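Local structure of CS1 fimbrial subunit A (Escherichia coli, 4HJI) at residues S64-D75 against L99-S108. The protein is the pilin that builds CS1 fimbriae, polar surface filaments with which the bacterium colonizes the epithelium of specific host organs. Numbering follows the deposited sequence. Where two conformers were deposited one is given.
Sequences SDKGVVVKLSAD and LSTTGITIDS
Leu99 meets strand 68-72 from the side facing Phe94: its CB lies 4.0 Å from CG of Leu72, the two side chains at about a right angle, while its CD1 and CD2 reach CG1 of Val70, which chi1 of -169° sets anti to the backbone N. With an alanine in place of Leu72, the apolar contact to CB and CD1 of Leu99 would be lost and a gap would probably open beside them. Leu72 N bonds to Ser100 O (2.9 Å); the N-H points straight at the oxygen but comes from above the carbonyl plane. The OG of Ser100 takes the N-H of Thr102 in an ST turn, and Thr101 lays CG2 3.8 Å from CA of Ala74. Water 1, where loop 100-103 bows away between the Leu72–Ser100 and Val70–Ile104 bonds, accepts from Ser100 N and lies within hydrogen-bonding distance of Val70 O and Thr102 O; water 2 joins Leu72 O to Thr101 O. Regular antiparallel pairing starts at Ile104, bonded both ways with Val70. Thr105 faces Val69 in a non-hydrogen-bonded pair, Thr105 OG1 3.7 Å from Val69 CG2. Ile106 exchanges two bonds with Val68, its N 2.8 Å from Val68 O, and extends CD1 to 3.7 Å from Val70 CG2. Past Asp107, which caps Asn109 N, Ser108 OG bonds weakly to Asp65 O. Strand 104-106 thus edges strand 68-80 across from strand 144-156: paired backbone bonds fix the register, waters bridge the loop end, and Val70, Leu99 and Ile106 pack on the face toward Phe94.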
# COMPACT_ATOMS: atom_id res chain seq x y z
N SER A 64 -15.73 14.73 7.24
CA SER A 64 -15.18 15.30 6.02
C SER A 64 -14.34 16.57 6.26
O SER A 64 -13.67 17.04 5.34
CB SER A 64 -16.32 15.61 5.05
OG SER A 64 -15.86 16.43 3.99
N ASP A 65 -14.39 17.11 7.47
CA ASP A 65 -13.54 18.24 7.86
C ASP A 65 -12.13 17.79 8.21
O ASP A 65 -11.20 18.59 8.17
CB ASP A 65 -14.13 18.98 9.07
CG ASP A 65 -15.22 19.96 8.68
OD1 ASP A 65 -15.58 20.05 7.48
OD2 ASP A 65 -15.72 20.66 9.59
N LYS A 66 -11.99 16.52 8.58
CA LYS A 66 -10.70 15.93 8.92
C LYS A 66 -10.05 15.28 7.70
O LYS A 66 -10.73 14.78 6.79
CB LYS A 66 -10.85 14.89 10.04
CG LYS A 66 -10.63 15.42 11.45
CD LYS A 66 -11.58 16.54 11.79
CE LYS A 66 -11.29 17.12 13.16
NZ LYS A 66 -12.09 18.36 13.37
N GLY A 67 -8.72 15.29 7.70
CA GLY A 67 -7.94 14.55 6.74
C GLY A 67 -7.64 13.16 7.26
O GLY A 67 -8.32 12.67 8.18
N VAL A 68 -6.64 12.52 6.68
CA VAL A 68 -6.21 11.21 7.18
C VAL A 68 -4.70 11.15 7.28
O VAL A 68 -3.99 11.79 6.50
CB VAL A 68 -6.73 10.02 6.33
CG1 VAL A 68 -8.25 10.01 6.37
CG2 VAL A 68 -6.20 10.07 4.90
N VAL A 69 -4.23 10.40 8.26
CA VAL A 69 -2.82 10.14 8.45
C VAL A 69 -2.59 8.73 7.98
O VAL A 69 -3.32 7.83 8.38
CB VAL A 69 -2.44 10.25 9.94
CG1 VAL A 69 -0.98 9.92 10.16
CG2 VAL A 69 -2.82 11.62 10.47
N VAL A 70 -1.59 8.55 7.13
CA VAL A 70 -1.31 7.26 6.52
C VAL A 70 0.14 6.90 6.70
O VAL A 70 1.04 7.72 6.46
CB VAL A 70 -1.60 7.28 5.02
CG1 VAL A 70 -1.58 5.87 4.46
CG2 VAL A 70 -2.97 7.91 4.79
N LYS A 71 0.38 5.67 7.11
CA LYS A 71 1.73 5.17 7.30
C LYS A 71 1.76 3.68 7.09
O LYS A 71 0.71 3.05 6.94
CB LYS A 71 2.22 5.53 8.71
CG LYS A 71 1.47 4.81 9.81
CD LYS A 71 1.88 5.28 11.19
CE LYS A 71 1.27 4.36 12.23
NZ LYS A 71 1.39 4.83 13.63
N LEU A 72 2.97 3.12 7.06
CA LEU A 72 3.19 1.67 7.06
C LEU A 72 3.56 1.24 8.47
O LEU A 72 4.19 1.98 9.20
CB LEU A 72 4.33 1.30 6.12
CG LEU A 72 4.15 1.77 4.68
CD1 LEU A 72 5.44 1.63 3.87
CD2 LEU A 72 3.01 1.02 4.02
N SER A 73 3.16 0.04 8.87
CA SER A 73 3.51 -0.44 10.21
C SER A 73 4.94 -0.96 10.26
O SER A 73 5.49 -1.14 11.34
CB SER A 73 2.56 -1.57 10.62
OG SER A 73 2.92 -2.74 9.93
N ALA A 74 5.54 -1.22 9.10
CA ALA A 74 6.89 -1.71 9.02
C ALA A 74 7.36 -1.46 7.61
O ALA A 74 6.53 -1.35 6.71
CB ALA A 74 6.95 -3.19 9.36
N ASP A 75 8.67 -1.36 7.45
CA ASP A 75 9.30 -1.29 6.13
C ASP A 75 9.01 -2.58 5.41
O ASP A 75 9.49 -3.64 5.85
CB ASP A 75 10.81 -1.20 6.24
CG ASP A 75 11.29 0.18 6.59
OD1 ASP A 75 10.47 1.13 6.57
OD2 ASP A 75 12.52 0.35 6.84
N LEU A 99 4.88 6.49 1.17
CA LEU A 99 4.61 6.15 2.55
C LEU A 99 5.87 5.60 3.21
O LEU A 99 6.82 5.16 2.56
CB LEU A 99 3.51 5.10 2.61
CG LEU A 99 2.14 5.45 2.01
CD1 LEU A 99 1.17 4.29 2.20
CD2 LEU A 99 1.57 6.74 2.57
N SER A 100 5.90 5.69 4.54
CA SER A 100 6.98 5.14 5.35
C SER A 100 6.37 4.82 6.73
O SER A 100 5.17 4.99 6.93
CB SER A 100 8.11 6.14 5.49
OG SER A 100 7.69 7.27 6.22
N THR A 101 7.23 4.47 7.69
CA THR A 101 6.76 4.21 9.05
C THR A 101 6.47 5.53 9.78
O THR A 101 5.96 5.52 10.89
CB THR A 101 7.77 3.36 9.85
OG1 THR A 101 9.10 3.92 9.76
CG2 THR A 101 7.78 1.93 9.36
N THR A 102 6.81 6.67 9.18
CA THR A 102 6.38 7.95 9.69
C THR A 102 5.13 8.40 9.00
O THR A 102 5.07 8.45 7.76
CB THR A 102 7.45 9.03 9.41
OG1 THR A 102 8.71 8.59 9.91
CG2 THR A 102 7.08 10.35 10.06
N GLY A 103 4.11 8.73 9.79
CA GLY A 103 2.83 9.11 9.23
C GLY A 103 2.92 10.37 8.40
O GLY A 103 3.68 11.29 8.73
N ILE A 104 2.17 10.38 7.29
CA ILE A 104 1.93 11.59 6.54
C ILE A 104 0.44 11.93 6.58
O ILE A 104 -0.41 11.04 6.60
CB ILE A 104 2.46 11.51 5.08
CG1 ILE A 104 1.65 10.58 4.19
CG2 ILE A 104 3.92 11.09 5.08
CD1 ILE A 104 2.03 10.72 2.73
N THR A 105 0.15 13.22 6.61
CA THR A 105 -1.22 13.70 6.63
C THR A 105 -1.62 14.13 5.23
O THR A 105 -0.89 14.85 4.55
CB THR A 105 -1.42 14.87 7.60
OG1 THR A 105 -1.09 14.45 8.93
CG2 THR A 105 -2.87 15.33 7.56
N ILE A 106 -2.78 13.66 4.80
CA ILE A 106 -3.39 14.11 3.56
C ILE A 106 -4.57 14.99 3.94
O ILE A 106 -5.54 14.50 4.53
CB ILE A 106 -3.80 12.90 2.71
CG1 ILE A 106 -2.53 12.13 2.31
CG2 ILE A 106 -4.59 13.32 1.48
CD1 ILE A 106 -2.72 10.65 2.29
N ASP A 107 -4.48 16.29 3.64
CA ASP A 107 -5.52 17.26 4.01
C ASP A 107 -6.85 16.90 3.36
O ASP A 107 -6.88 16.40 2.24
CB ASP A 107 -5.14 18.69 3.58
CG ASP A 107 -6.13 19.74 4.08
OD1 ASP A 107 -6.98 20.22 3.29
OD2 ASP A 107 -6.07 20.12 5.28
N SER A 108 -7.94 17.20 4.07
CA SER A 108 -9.29 16.99 3.53
C SER A 108 -9.50 17.67 2.17
O SER A 108 -10.14 17.09 1.31
CB SER A 108 -10.36 17.43 4.53
OG SER A 108 -10.14 18.74 5.00
O HOH W 1 3.75 7.57 5.57
O HOH W 2 4.29 3.12 11.58